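Local coordinates for protein D-alanyl transferase DltD (PDB 6PFX) that probably takes part in adding D-alanine to the lipoteichoic acid of the Gram-positive cell wall, at residues S46-I51 with K352-A357; A331-Q336 with D358-P363; L163-I166 with L171-P174. One frame throughout, in Å; residues are numbered along the deposited sequence.

Contact 1 (S46-I51 with K352-A357)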
loop_
_atom_site.group_PDB
_atom_site.type_symbol
_atom_site.label_atom_id
_atom_site.label_comp_id
_atom_site.label_asym_id
_atom_site.label_seq_id
_atom_site.Cartn_x
_atom_site.Cartn_y
_atom_site.Cartn_z
ATOM N N SER A 46 -3.123 -2.366 6.442
ATOM C CA SER A 46 -3.220 -3.321 7.544
ATOM C C SER A 46 -3.374 -4.769 7.091
ATOM O O SER A 46 -3.097 -5.678 7.881
ATOM C CB SER A 46 -4.384 -2.946 8.471
ATOM O OG SER A 46 -5.581 -2.783 7.738
ATOM N N GLU A 47 -3.805 -5.015 5.853
ATOM C CA GLU A 47 -3.968 -6.389 5.398
ATOM C C GLU A 47 -2.643 -7.137 5.398
ATOM O O GLU A 47 -2.628 -8.371 5.444
ATOM C CB GLU A 47 -4.605 -6.425 4.007
ATOM C CG GLU A 47 -3.729 -5.928 2.853
ATOM C CD GLU A 47 -3.553 -4.424 2.808
ATOM O OE1 GLU A 47 -4.256 -3.671 3.519
ATOM O OE2 GLU A 47 -2.683 -3.985 2.043
ATOM N N LEU A 48 -1.525 -6.421 5.342
ATOM C CA LEU A 48 -0.249 -7.115 5.304
ATOM C C LEU A 48 0.122 -7.743 6.639
ATOM O O LEU A 48 1.048 -8.561 6.680
ATOM C CB LEU A 48 0.844 -6.154 4.835
ATOM C CG LEU A 48 0.770 -5.766 3.353
ATOM C CD1 LEU A 48 1.732 -4.616 3.058
ATOM C CD2 LEU A 48 1.079 -6.955 2.474
ATOM N N SER A 49 -0.566 -7.399 7.720
ATOM C CA SER A 49 -0.339 -8.059 8.997
ATOM C C SER A 49 -1.169 -9.328 9.174
ATOM O O SER A 49 -1.079 -9.968 10.227
ATOM C CB SER A 49 -0.657 -7.106 10.150
ATOM O OG SER A 49 -2.059 -6.943 10.269
ATOM N N ARG A 50 -1.972 -9.716 8.182
ATOM C CA ARG A 50 -2.840 -10.885 8.332
ATOM C C ARG A 50 -2.015 -12.142 8.054
ATOM O O ARG A 50 -2.100 -12.763 6.991
ATOM C CB ARG A 50 -4.057 -10.798 7.413
ATOM C CG ARG A 50 -4.934 -9.550 7.577
ATOM C CD ARG A 50 -5.470 -9.386 8.996
ATOM N NE ARG A 50 -4.457 -8.925 9.943
ATOM C CZ ARG A 50 -4.488 -9.167 11.252
ATOM N NH1 ARG A 50 -3.519 -8.705 12.033
ATOM N NH2 ARG A 50 -5.477 -9.882 11.775
ATOM N N ILE A 51 -1.215 -12.539 9.044
ATOM C CA ILE A 51 -0.366 -13.719 8.901
ATOM C C ILE A 51 -1.224 -14.971 9.061
ATOM O O ILE A 51 -1.807 -15.210 10.125
ATOM C CB ILE A 51 0.793 -13.723 9.910
ATOM C CG1 ILE A 51 1.553 -12.393 9.912
ATOM C CG2 ILE A 51 1.764 -14.886 9.592
ATOM C CD1 ILE A 51 2.473 -12.201 8.741
ATOM N N LYS A 352 -8.365 -17.283 1.308
ATOM C CA LYS A 352 -8.495 -17.550 -0.119
ATOM C C LYS A 352 -7.989 -16.387 -0.958
ATOM O O LYS A 352 -7.507 -16.604 -2.081
ATOM C CB LYS A 352 -9.952 -17.888 -0.419
ATOM C CG LYS A 352 -10.310 -19.309 0.022
ATOM C CD LYS A 352 -9.891 -20.341 -0.994
ATOM C CE LYS A 352 -10.777 -20.286 -2.229
ATOM N NZ LYS A 352 -10.136 -20.945 -3.399
ATOM N N GLY A 353 -8.082 -15.167 -0.426
ATOM C CA GLY A 353 -7.671 -13.998 -1.179
ATOM C C GLY A 353 -6.169 -13.924 -1.342
ATOM O O GLY A 353 -5.663 -13.704 -2.447
ATOM N N TRP A 354 -5.434 -14.118 -0.242
ATOM C CA TRP A 354 -3.981 -14.211 -0.338
ATOM C C TRP A 354 -3.556 -15.390 -1.208
ATOM O O TRP A 354 -2.569 -15.299 -1.942
ATOM C CB TRP A 354 -3.338 -14.289 1.050
ATOM C CG TRP A 354 -3.208 -12.960 1.736
ATOM C CD1 TRP A 354 -3.709 -12.612 2.964
ATOM C CD2 TRP A 354 -2.520 -11.797 1.242
ATOM N NE1 TRP A 354 -3.371 -11.312 3.260
ATOM C CE2 TRP A 354 -2.646 -10.789 2.220
ATOM C CE3 TRP A 354 -1.800 -11.516 0.073
ATOM C CZ2 TRP A 354 -2.088 -9.521 2.060
ATOM C CZ3 TRP A 354 -1.247 -10.258 -0.082
ATOM C CH2 TRP A 354 -1.394 -9.279 0.907
ATOM N N LEU A 355 -4.268 -16.513 -1.137
ATOM C CA LEU A 355 -3.907 -17.610 -2.025
ATOM C C LEU A 355 -4.130 -17.223 -3.480
ATOM O O LEU A 355 -3.281 -17.509 -4.334
ATOM C CB LEU A 355 -4.682 -18.871 -1.675
ATOM C CG LEU A 355 -4.417 -20.066 -2.586
ATOM C CD1 LEU A 355 -2.972 -20.512 -2.458
ATOM C CD2 LEU A 355 -5.360 -21.231 -2.306
ATOM N N ALA A 356 -5.239 -16.529 -3.774
ATOM C CA ALA A 356 -5.489 -16.100 -5.148
ATOM C C ALA A 356 -4.412 -15.132 -5.603
ATOM O O ALA A 356 -3.961 -15.170 -6.753
ATOM C CB ALA A 356 -6.851 -15.412 -5.258
ATOM N N ALA A 357 -4.008 -14.233 -4.710
ATOM C CA ALA A 357 -2.957 -13.285 -5.038
ATOM C C ALA A 357 -1.673 -14.017 -5.385
ATOM O O ALA A 357 -0.948 -13.611 -6.303
ATOM C CB ALA A 357 -2.776 -12.312 -3.872
#

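Contact 2 (A331-Q336 with D358-P363)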
loop_
_atom_site.group_PDB
_atom_site.type_symbol
_atom_site.label_atom_id
_atom_site.label_comp_id
_atom_site.label_asym_id
_atom_site.label_seq_id
_atom_site.Cartn_x
_atom_site.Cartn_y
_atom_site.Cartn_z
ATOM N N ALA A 331 -3.884 -7.456 -10.720
ATOM C CA ALA A 331 -4.748 -8.534 -10.249
ATOM C C ALA A 331 -5.976 -7.867 -9.650
ATOM O O ALA A 331 -5.963 -7.446 -8.490
ATOM C CB ALA A 331 -4.033 -9.380 -9.205
ATOM N N ASP A 332 -7.040 -7.784 -10.430
ATOM C CA ASP A 332 -8.277 -7.131 -10.013
ATOM C C ASP A 332 -9.209 -8.209 -9.482
ATOM O O ASP A 332 -9.732 -9.021 -10.253
ATOM C CB ASP A 332 -8.892 -6.405 -11.208
ATOM C CG ASP A 332 -10.246 -5.790 -10.902
ATOM O OD1 ASP A 332 -10.734 -5.888 -9.758
ATOM O OD2 ASP A 332 -10.827 -5.191 -11.827
ATOM N N PHE A 333 -9.390 -8.238 -8.161
ATOM C CA PHE A 333 -10.228 -9.233 -7.502
ATOM C C PHE A 333 -11.581 -8.672 -7.041
ATOM O O PHE A 333 -12.267 -9.314 -6.241
ATOM C CB PHE A 333 -9.479 -9.847 -6.311
ATOM C CG PHE A 333 -8.249 -10.642 -6.676
ATOM C CD1 PHE A 333 -8.274 -11.581 -7.688
ATOM C CD2 PHE A 333 -7.080 -10.468 -5.964
ATOM C CE1 PHE A 333 -7.136 -12.310 -7.995
ATOM C CE2 PHE A 333 -5.960 -11.202 -6.256
ATOM C CZ PHE A 333 -5.988 -12.115 -7.270
ATOM N N VAL A 334 -11.990 -7.505 -7.541
ATOM C CA VAL A 334 -13.264 -6.923 -7.117
ATOM C C VAL A 334 -14.402 -7.900 -7.357
ATOM O O VAL A 334 -15.368 -7.953 -6.583
ATOM C CB VAL A 334 -13.486 -5.585 -7.842
ATOM C CG1 VAL A 334 -14.873 -5.007 -7.591
ATOM C CG2 VAL A 334 -12.396 -4.606 -7.405
ATOM N N ASN A 335 -14.313 -8.685 -8.426
ATOM C CA ASN A 335 -15.371 -9.638 -8.740
ATOM C C ASN A 335 -15.326 -10.906 -7.883
ATOM O O ASN A 335 -16.138 -11.815 -8.112
ATOM C CB ASN A 335 -15.378 -10.002 -10.230
ATOM C CG ASN A 335 -14.239 -10.933 -10.630
ATOM O OD1 ASN A 335 -13.402 -11.333 -9.812
ATOM N ND2 ASN A 335 -14.214 -11.296 -11.910
ATOM N N GLN A 336 -14.445 -10.974 -6.883
ATOM C CA GLN A 336 -14.389 -12.100 -5.954
ATOM C C GLN A 336 -15.130 -11.806 -4.657
ATOM O O GLN A 336 -14.949 -12.516 -3.662
ATOM C CB GLN A 336 -12.932 -12.465 -5.669
ATOM C CG GLN A 336 -12.182 -12.952 -6.888
ATOM C CD GLN A 336 -12.771 -14.222 -7.431
ATOM O OE1 GLN A 336 -12.900 -15.214 -6.711
ATOM N NE2 GLN A 336 -13.148 -14.201 -8.702
ATOM N N ASP A 358 -1.390 -15.114 -4.675
ATOM C CA ASP A 358 -0.165 -15.848 -4.933
ATOM C C ASP A 358 -0.103 -16.365 -6.363
ATOM O O ASP A 358 0.995 -16.572 -6.890
ATOM C CB ASP A 358 0.017 -17.011 -3.961
ATOM C CG ASP A 358 1.421 -17.593 -4.035
ATOM O OD1 ASP A 358 2.371 -16.798 -3.889
ATOM O OD2 ASP A 358 1.582 -18.814 -4.289
ATOM N N GLN A 359 -1.255 -16.632 -6.986
ATOM C CA GLN A 359 -1.258 -17.130 -8.358
ATOM C C GLN A 359 -0.717 -16.102 -9.338
ATOM O O GLN A 359 -0.344 -16.458 -10.463
ATOM C CB GLN A 359 -2.659 -17.571 -8.762
ATOM C CG GLN A 359 -3.304 -18.549 -7.772
ATOM C CD GLN A 359 -2.390 -19.669 -7.309
ATOM O OE1 GLN A 359 -1.883 -20.445 -8.117
ATOM N NE2 GLN A 359 -2.152 -19.745 -5.999
ATOM N N GLN A 360 -0.719 -14.833 -8.965
ATOM C CA GLN A 360 -0.107 -13.805 -9.787
ATOM C C GLN A 360 1.205 -13.312 -9.207
ATOM O O GLN A 360 2.106 -12.980 -9.975
ATOM C CB GLN A 360 -1.101 -12.666 -10.042
ATOM C CG GLN A 360 -2.327 -13.203 -10.827
ATOM C CD GLN A 360 -3.342 -12.148 -11.184
ATOM O OE1 GLN A 360 -3.011 -11.110 -11.771
ATOM N NE2 GLN A 360 -4.603 -12.411 -10.844
ATOM N N ILE A 361 1.359 -13.312 -7.878
ATOM C CA ILE A 361 2.628 -12.899 -7.281
ATOM C C ILE A 361 3.738 -13.869 -7.661
ATOM O O ILE A 361 4.840 -13.457 -8.043
ATOM C CB ILE A 361 2.512 -12.797 -5.746
ATOM C CG1 ILE A 361 1.633 -11.617 -5.333
ATOM C CG2 ILE A 361 3.918 -12.764 -5.100
ATOM C CD1 ILE A 361 1.146 -11.726 -3.872
ATOM N N ARG A 362 3.476 -15.172 -7.520
ATOM C CA ARG A 362 4.512 -16.179 -7.718
ATOM C C ARG A 362 5.089 -16.150 -9.123
ATOM O O ARG A 362 6.320 -16.015 -9.254
ATOM C CB ARG A 362 3.971 -17.575 -7.352
ATOM C CG ARG A 362 5.028 -18.695 -7.353
ATOM C CD ARG A 362 4.386 -20.086 -7.345
ATOM N NE ARG A 362 3.488 -20.250 -8.484
ATOM C CZ ARG A 362 3.884 -20.374 -9.748
ATOM N NH1 ARG A 362 5.177 -20.360 -10.056
ATOM N NH2 ARG A 362 2.980 -20.512 -10.709
ATOM N N PRO A 363 4.312 -16.240 -10.204
ATOM C CA PRO A 363 4.953 -16.230 -11.528
ATOM C C PRO A 363 5.650 -14.912 -11.863
ATOM O O PRO A 363 6.641 -14.915 -12.608
ATOM C CB PRO A 363 3.802 -16.549 -12.483
ATOM C CG PRO A 363 2.576 -16.076 -11.748
ATOM C CD PRO A 363 2.846 -16.382 -10.300
#

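Contact 3 (L163-I166 with L171-P174)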
loop_
_atom_site.group_PDB
_atom_site.type_symbol
_atom_site.label_atom_id
_atom_site.label_comp_id
_atom_site.label_asym_id
_atom_site.label_seq_id
_atom_site.Cartn_x
_atom_site.Cartn_y
_atom_site.Cartn_z
ATOM N N LEU A 163 8.255 24.850 1.135
ATOM C CA LEU A 163 7.179 24.229 0.373
ATOM C C LEU A 163 6.410 25.261 -0.443
ATOM O O LEU A 163 5.963 24.964 -1.555
ATOM C CB LEU A 163 6.220 23.485 1.294
ATOM C CG LEU A 163 6.780 22.275 2.027
ATOM C CD1 LEU A 163 5.721 21.695 2.964
ATOM C CD2 LEU A 163 7.298 21.212 1.057
ATOM N N GLN A 164 6.224 26.472 0.092
ATOM C CA GLN A 164 5.584 27.528 -0.692
ATOM C C GLN A 164 6.378 27.857 -1.960
ATOM O O GLN A 164 5.797 28.120 -3.019
ATOM C CB GLN A 164 5.388 28.778 0.168
ATOM C CG GLN A 164 4.365 28.630 1.295
ATOM C CD GLN A 164 2.933 28.530 0.796
ATOM O OE1 GLN A 164 2.678 28.509 -0.411
ATOM N NE2 GLN A 164 1.988 28.465 1.728
ATOM N N THR A 165 7.709 27.859 -1.872
ATOM C CA THR A 165 8.542 28.082 -3.053
ATOM C C THR A 165 8.307 27.003 -4.105
ATOM O O THR A 165 8.134 27.303 -5.294
ATOM C CB THR A 165 10.007 28.112 -2.610
ATOM O OG1 THR A 165 10.208 29.211 -1.708
ATOM C CG2 THR A 165 10.941 28.256 -3.786
ATOM N N ILE A 166 8.297 25.737 -3.680
ATOM C CA ILE A 166 8.083 24.621 -4.598
ATOM C C ILE A 166 6.682 24.662 -5.189
ATOM O O ILE A 166 6.485 24.391 -6.380
ATOM C CB ILE A 166 8.367 23.286 -3.876
ATOM C CG1 ILE A 166 9.841 23.233 -3.489
ATOM C CG2 ILE A 166 7.914 22.136 -4.755
ATOM C CD1 ILE A 166 10.196 22.121 -2.521
ATOM N N LEU A 171 12.621 26.182 -7.668
ATOM C CA LEU A 171 13.521 25.338 -6.904
ATOM C C LEU A 171 14.056 26.119 -5.712
ATOM O O LEU A 171 14.550 27.238 -5.882
ATOM C CB LEU A 171 14.662 24.889 -7.801
ATOM C CG LEU A 171 15.544 23.767 -7.272
ATOM C CD1 LEU A 171 14.806 22.450 -7.136
ATOM C CD2 LEU A 171 16.734 23.635 -8.213
ATOM N N PRO A 172 13.951 25.582 -4.497
ATOM C CA PRO A 172 14.509 26.288 -3.337
ATOM C C PRO A 172 16.008 26.506 -3.490
ATOM O O PRO A 172 16.734 25.652 -4.002
ATOM C CB PRO A 172 14.201 25.344 -2.167
ATOM C CG PRO A 172 13.009 24.555 -2.629
ATOM C CD PRO A 172 13.230 24.353 -4.104
ATOM N N LEU A 173 16.481 27.655 -3.026
ATOM C CA LEU A 173 17.911 27.912 -3.074
ATOM C C LEU A 173 18.665 26.973 -2.130
ATOM O O LEU A 173 18.149 26.578 -1.081
ATOM C CB LEU A 173 18.195 29.350 -2.660
ATOM C CG LEU A 173 17.747 30.446 -3.622
ATOM C CD1 LEU A 173 17.920 31.823 -2.994
ATOM C CD2 LEU A 173 18.547 30.343 -4.916
ATOM N N PRO A 174 19.904 26.615 -2.475
ATOM C CA PRO A 174 20.698 25.809 -1.534
ATOM C C PRO A 174 20.811 26.451 -0.166
ATOM O O PRO A 174 20.785 25.751 0.855
ATOM C CB PRO A 174 22.062 25.689 -2.235
ATOM C CG PRO A 174 21.745 25.873 -3.686
ATOM C CD PRO A 174 20.599 26.833 -3.756
#

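Contact 1 (S46-I51 with K352-A357)
W354 meets E47, L48 and R50 with the NE1-CZ2-CH2 border of its indole, and it alone of helix segment 352-357 does the touching. Ahead of it, K352 turns the other way, its NZ bonded to S223 and its chain lying on helix 219-233. The W354 ring then reaches across to the 3-10 turn 46-49. E47 O lies at the ring's edge, close to its plane, 3.6 Å from W354 CZ2; no hydrogen bond to NE1 results. The W354 side chain crosses that of L48 at about a right angle, and L48 CD2 comes within 3.7 Å of W354 CH2. E47 CG sits between its backbone N and carbonyl carbon (chi1 70°), which brings it 4.0 Å from W354 CZ2, while the carboxylate turns back to S45 N. R50 begins beside the ring, then leads off: its NE and NH1 grip S49 OG side-on, NH2 forms a salt bridge with E344, and S49 OG in turn bonds to S46 O. S46 OG also bonds to H348 NE2, in a geometry consistent with a Ser-His-Asp triad with D345, as in SGNH hydrolases; the indole packs against the turn that begins at S46, the putative nucleophile, without touching S46 itself.

Contact 2 (A331-Q336 with D358-P363)
Q360 reaches from helix 351-365 to A331, in the middle of strand 330-332, and its terminal amide is the part that does the touching. Of the residues here it gives up the most surface, followed by A331 and F333. Its chain runs straight beyond CG (chi2 -177°), carrying the amide far enough to lie against the strand. There Q360 OE1 is 3.3 Å from A331 CB, and Q360 NE2 approaches the same methyl group to 3.5 Å. The A331 CB methyl sits against one face of the amide, 3.5 Å from Q360 CD; no hydrogen bond crosses between the segments.

A331 turns its methyl toward the helix, while its backbone is paired with F291 and I293 of the adjoining strand 288-293. F333, two residues on, points the same way. The side chains of F333 and Q360 run toward each other; Q360 NE2 is 3.8 Å from F333 CE1, neither squarely over the ring nor in its plane. Ring and amide planes are 78° apart, so the two flat groups do not stack. One face of the phenyl has A331 O above it, displaced toward the rim, and F342 meets F333 edge-to-face. F333 also packs on A356 and A357, one turn before Q360 on helix 351-365.

Between A331 and F333 in sequence, D332 points away from the helix. Its OD1 accepts from V334 N at 3.0 Å, closing an Asx turn where the strand gives way to the 3-10 segment 334-335, and its OD2 makes a salt bridge with K319 of helix 308-323. A331, and F333 just past the strand, thus face helix 351-365, while D332 faces helix 308-323. This is the layered alpha/beta/alpha packing of an SGNH-type fold, at one edge strand of the parallel sheet.

Contact 3 (L163-I166 with L171-P174)
The chain leaves helix 157-167 and doubles back within a few residues, bringing the CA of L171 to 6.0 Å from that of I166 and the CA of P172 to 6.2 Å from that of T165. The P172 ring then lies against I166, the two side chains crossing obliquely. I166 CG1 is 3.5 Å from P172 CG, and the end of the isoleucine, CD1, follows at 3.7 Å from the same P172 CG. With CG1 anti to the carbonyl carbon (chi1 -64°), the longer branch of I166 swings closer to the proline than its CB bond alone would suggest. T165 adds its methyl: CG2 comes to 4.1 Å from P172 N, a looser touch on the backbone side of the ring. Its hydroxyl is engaged in its own helix, where OG1 bonds to A161 O. L171 contributes mainly main chain, its side chain turning away. I166 also packs on L130 and A144, so it links P172 to helices 123-132 and 138-147. The contact is local packing of a connecting loop on the C-terminal end of helix 157-167, a short extended connection folded over that end before L173, at the N-cap position, leads into helix 174-177.

Contacts 1 and 2 share helix 351-365 and sit 11 Å apart between centres, on the same side of the chain's centre. They touch directly: F333 CZ of contact 2 lies 3.7 Å from A356 O of contact 1, and F333 CE2 is 3.9 Å from A357 CA. Through W354 and Q360 the helix meets both the turn beginning at S46, in the putative S46-H348-D345 triad, and the edge strand 330-332. Contact 3 is a separate matter. Its centre is about 42 Å from those of both others, on the opposite side of the chain's centre, and its nearest atoms are about 26 Å from contact 1, well away from the presumed active site.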